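Local coordinates for structural PPIase-like protein L605 (Mimivirus, PDB 2OSE), which is a virion-associated homotrimeric cyclophilin that may catalyse the cis-trans isomerisation of peptidyl-prolyl bonds and bind cyclosporin A, at residues Y134-E137 / S138-Y142; D153-P156 / S157-L160. All blocks are in the same frame, centred on the assembly; numbering follows the deposited sequence.

Interaction 1: Y134-E137 / S138-Y142; sequences YTDE and SGNRY
With chi1 at 72° and chi2 near zero, Asp136 swings its carboxylate back over the turn of this beta hairpin, where OD1 meets the backbone of Ser138 and Asn140. A similar first torsion at Tyr134 (74°) lays its ring against Tyr142. The strands pair at Tyr134 and Tyr142, whose backbone N and O atoms exchange two hydrogen bonds, and Asp136 N bonds to Asn140 O. Between the strands the chain reverses in a type I turn from Asp136 to Gly139, closed by Gly139 N on Asp136 O at 3.0 Å. Gly139, the turn's last residue, has the left-handed backbone (phi 87°) of a G1 bulge, where a side chain would press on the preceding carbonyl. Asp136 OD1 accepts Ser138 N at 3.0 Å, forming an Asx turn, and Asn140 N at 2.7 Å; the two donors arrive from opposite faces of the carboxylate and limit its rotation. Tyr142 CB makes a CH-pi contact over the Tyr134 ring, 4.0 Å from its centroid. Tyr190 and Arg193 of a neighbouring subunit pack on Thr135 and Tyr134, at a trimer interface. Asp136 OD2 lies at the edge of the Tyr142 ring, 3.4 Å from its CE2.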
loop_
_atom_site.group_PDB
_atom_site.type_symbol
_atom_site.label_atom_id
_atom_site.label_comp_id
_atom_site.label_asym_id
_atom_site.label_seq_id
_atom_site.Cartn_x
_atom_site.Cartn_y
_atom_site.Cartn_z
ATOM N N TYR A 134 -1.372 -16.254 11.580
ATOM C CA TYR A 134 -2.119 -15.058 12.008
ATOM C C TYR A 134 -2.636 -15.259 13.454
ATOM O O TYR A 134 -2.550 -16.366 13.998
ATOM C CB TYR A 134 -3.248 -14.719 11.039
ATOM C CG TYR A 134 -4.447 -15.627 11.107
ATOM C CD1 TYR A 134 -5.529 -15.314 11.947
ATOM C CD2 TYR A 134 -4.534 -16.774 10.318
ATOM C CE1 TYR A 134 -6.650 -16.105 12.004
ATOM C CE2 TYR A 134 -5.660 -17.576 10.353
ATOM C CZ TYR A 134 -6.713 -17.239 11.208
ATOM O OH TYR A 134 -7.823 -18.021 11.265
ATOM N N THR A 135 -3.112 -14.169 14.067
ATOM C CA THR A 135 -3.572 -14.162 15.468
ATOM C C THR A 135 -5.035 -13.753 15.480
ATOM O O THR A 135 -5.450 -12.824 14.762
ATOM C CB THR A 135 -2.705 -13.228 16.326
ATOM O OG1 THR A 135 -1.347 -13.670 16.285
ATOM C CG2 THR A 135 -3.131 -13.253 17.780
ATOM N N ASP A 136 -5.844 -14.469 16.258
ATOM C CA ASP A 136 -7.260 -14.180 16.297
ATOM C C ASP A 136 -7.540 -13.152 17.401
ATOM O O ASP A 136 -6.610 -12.684 18.048
ATOM C CB ASP A 136 -8.086 -15.466 16.460
ATOM C CG ASP A 136 -7.987 -16.079 17.861
ATOM O OD1 ASP A 136 -7.206 -15.605 18.734
ATOM O OD2 ASP A 136 -8.718 -17.066 18.079
ATOM N N GLU A 137 -8.813 -12.841 17.622
ATOM C CA GLU A 137 -9.207 -11.852 18.634
ATOM C C GLU A 137 -8.757 -12.159 20.082
ATOM O O GLU A 137 -8.737 -11.262 20.918
ATOM C CB GLU A 137 -10.700 -11.497 18.532
ATOM C CG GLU A 137 -11.663 -12.635 18.731
ATOM C CD GLU A 137 -13.117 -12.182 18.927
ATOM O OE1 GLU A 137 -13.604 -11.271 18.192
ATOM O OE2 GLU A 137 -13.794 -12.775 19.809
ATOM N N SER A 138 -8.384 -13.423 20.352
ATOM C CA SER A 138 -7.988 -13.860 21.705
ATOM C C SER A 138 -6.481 -13.984 21.825
ATOM O O SER A 138 -5.951 -14.295 22.887
ATOM C CB SER A 138 -8.660 -15.173 22.094
ATOM O OG SER A 138 -10.073 -15.071 21.951
ATOM N N GLY A 139 -5.777 -13.686 20.738
ATOM C CA GLY A 139 -4.334 -13.777 20.746
ATOM C C GLY A 139 -3.867 -15.185 20.392
ATOM O O GLY A 139 -2.694 -15.503 20.558
ATOM N N ASN A 140 -4.776 -16.038 19.925
ATOM C CA ASN A 140 -4.397 -17.408 19.569
ATOM C C ASN A 140 -3.898 -17.472 18.105
ATOM O O ASN A 140 -4.489 -16.864 17.226
ATOM C CB ASN A 140 -5.568 -18.393 19.747
ATOM C CG ASN A 140 -6.118 -18.458 21.200
ATOM O OD1 ASN A 140 -5.387 -18.319 22.183
ATOM N ND2 ASN A 140 -7.413 -18.710 21.310
ATOM N N ARG A 141 -2.849 -18.263 17.883
ATOM C CA ARG A 141 -2.213 -18.497 16.579
ATOM C C ARG A 141 -2.946 -19.523 15.704
ATOM O O ARG A 141 -3.316 -20.600 16.173
ATOM C CB ARG A 141 -0.758 -18.923 16.849
ATOM C CG ARG A 141 0.083 -19.352 15.635
ATOM C CD ARG A 141 1.558 -19.425 15.990
ATOM N NE ARG A 141 2.019 -20.751 16.457
ATOM C CZ ARG A 141 2.394 -21.049 17.714
ATOM N NH1 ARG A 141 2.383 -20.129 18.680
ATOM N NH2 ARG A 141 2.799 -22.282 18.012
ATOM N N TYR A 142 -3.151 -19.183 14.433
ATOM C CA TYR A 142 -3.750 -20.085 13.446
ATOM C C TYR A 142 -3.050 -19.933 12.090
ATOM O O TYR A 142 -2.309 -18.995 11.885
ATOM C CB TYR A 142 -5.260 -19.857 13.271
ATOM C CG TYR A 142 -6.106 -20.287 14.469
ATOM C CD1 TYR A 142 -6.446 -21.647 14.685
ATOM C CD2 TYR A 142 -6.547 -19.340 15.407
ATOM C CE1 TYR A 142 -7.218 -22.038 15.811
ATOM C CE2 TYR A 142 -7.316 -19.730 16.547
ATOM C CZ TYR A 142 -7.636 -21.065 16.732
ATOM O OH TYR A 142 -8.393 -21.415 17.832
#

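Interaction 2: D153-P156 / S157-L160; sequences DIRP and SNVL
Asn158 folds its side chain back across the preceding loop to touch Asp153 and Arg155, inside the connection between strands 147-150 and 168-175 of the cyclophilin fold. A first torsion of 63° directs the amide from CB in between the backbone N and carbonyl carbon of Asn158 itself, and brings OD1 to 3.0 Å from Arg155 O, a close approach of two acceptors without a bond. At the tip the two amide atoms divide the work. OD1 accepts Arg155 N at 3.3 Å in a nearly straight bond that comes from above the amide plane, and also takes a weak bond from Leu160 N, two residues on, as in an Asx turn. ND2 donates to Asp153 O at 2.9 Å, with the bond lying in both the carbonyl and the amide planes, while Arg155 CG presses close to the same nitrogen at 3.2 Å. The backbone closes a type I turn from Arg155 to Asn158, in which Asn158 N bonds to Arg155 O at 3.1 Å. Beside the amide, Ile154 CG1 rests on Leu160 CB, 3.9 Å away. The loop is also tied outward: Asp153 OD1 accepts Lys126 N, Asn88 OD1 accepts Val159 N, and the Arg155 guanidinium forms a salt bridge with Asp152. Because OD1 accepts from Arg155 N and weakly from Leu160 N, while one N-H of ND2 is taken by Asp153 O, backbone groups on both sides of Ile154 fix which way the buried carboxamide of Asn158 is turned.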
loop_
_atom_site.group_PDB
_atom_site.type_symbol
_atom_site.label_atom_id
_atom_site.label_comp_id
_atom_site.label_asym_id
_atom_site.label_seq_id
_atom_site.Cartn_x
_atom_site.Cartn_y
_atom_site.Cartn_z
ATOM N N ASP A 153 19.181 -17.751 1.102
ATOM C CA ASP A 153 19.621 -18.273 2.395
ATOM C C ASP A 153 19.662 -17.086 3.377
ATOM O O ASP A 153 19.736 -15.931 2.959
ATOM C CB ASP A 153 21.060 -18.822 2.294
ATOM C CG ASP A 153 21.196 -19.980 1.324
ATOM O OD1 ASP A 153 20.247 -20.791 1.174
ATOM O OD2 ASP A 153 22.284 -20.087 0.714
ATOM N N ILE A 154 19.633 -17.368 4.675
ATOM C CA ILE A 154 19.965 -16.322 5.652
ATOM C C ILE A 154 21.360 -15.765 5.341
ATOM O O ILE A 154 22.276 -16.514 5.009
ATOM C CB ILE A 154 19.938 -16.831 7.100
ATOM C CG1 ILE A 154 18.519 -17.213 7.521
ATOM C CG2 ILE A 154 20.479 -15.760 8.049
ATOM C CD1 ILE A 154 18.384 -17.581 9.011
ATOM N N ARG A 155 21.483 -14.443 5.385
ATOM C CA ARG A 155 22.782 -13.753 5.408
ATOM C C ARG A 155 22.646 -12.407 6.147
ATOM O O ARG A 155 21.518 -11.926 6.342
ATOM C CB ARG A 155 23.398 -13.606 4.002
ATOM C CG ARG A 155 22.485 -13.081 2.910
ATOM C CD ARG A 155 23.069 -13.296 1.504
ATOM N NE ARG A 155 23.368 -14.707 1.268
ATOM C CZ ARG A 155 23.342 -15.310 0.075
ATOM N NH1 ARG A 155 23.019 -14.627 -1.029
ATOM N NH2 ARG A 155 23.632 -16.608 -0.019
ATOM N N PRO A 156 23.783 -11.829 6.628
ATOM C CA PRO A 156 23.749 -10.500 7.275
ATOM C C PRO A 156 23.000 -9.421 6.490
ATOM O O PRO A 156 22.352 -8.561 7.093
ATOM C CB PRO A 156 25.236 -10.150 7.426
ATOM C CG PRO A 156 25.895 -11.496 7.604
ATOM C CD PRO A 156 25.139 -12.420 6.674
ATOM N N SER A 157 23.059 -9.483 5.163
ATOM C CA SER A 157 22.408 -8.484 4.305
ATOM C C SER A 157 20.878 -8.608 4.154
ATOM O O SER A 157 20.235 -7.730 3.541
ATOM C CB SER A 157 23.053 -8.476 2.921
ATOM O OG SER A 157 23.237 -9.808 2.455
ATOM N N ASN A 158 20.279 -9.672 4.686
ATOM C CA ASN A 158 18.812 -9.787 4.604
ATOM C C ASN A 158 18.184 -9.917 5.985
ATOM O O ASN A 158 18.895 -9.891 6.992
ATOM C CB ASN A 158 18.369 -10.907 3.627
ATOM C CG ASN A 158 18.811 -12.299 4.065
ATOM O OD1 ASN A 158 18.763 -12.637 5.248
ATOM N ND2 ASN A 158 19.246 -13.114 3.100
ATOM N N VAL A 159 16.869 -10.080 6.038
ATOM C CA VAL A 159 16.155 -10.171 7.309
ATOM C C VAL A 159 15.424 -11.488 7.542
ATOM O O VAL A 159 14.464 -11.556 8.310
ATOM C CB VAL A 159 15.207 -8.962 7.540
ATOM C CG1 VAL A 159 16.036 -7.687 7.823
ATOM C CG2 VAL A 159 14.221 -8.745 6.384
ATOM N N LEU A 160 15.882 -12.548 6.895
ATOM C CA LEU A 160 15.283 -13.856 7.094
ATOM C C LEU A 160 15.514 -14.372 8.520
ATOM O O LEU A 160 14.660 -15.079 9.058
ATOM C CB LEU A 160 15.768 -14.864 6.035
ATOM C CG LEU A 160 15.374 -14.580 4.584
ATOM C CD1 LEU A 160 15.919 -15.670 3.670
ATOM C CD2 LEU A 160 13.850 -14.419 4.417
HETATM O O HOH W 1 20.551 -9.041 8.786
#

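How the interactions relate
From the N terminus, strand 128-135 runs into interaction 1, where residues 136-140 reverse the chain and return it as the short strand 141-142. The polypeptide then continues through strand 147-150, again antiparallel to 128-135, before interaction 2 closes a second local turn in the loop that leads to strand 168-175, which pairs with 128-135 as well. The two contacts lie in series, neither nested nor crossed, with centres about 28 Å apart and nearest atoms about 15 Å apart. Their surroundings differ: interaction 1 ends a hairpin beside a neighbouring subunit, whereas interaction 2 shapes a loop that also bonds to Asn88, Glu124 and Lys126 of its own chain.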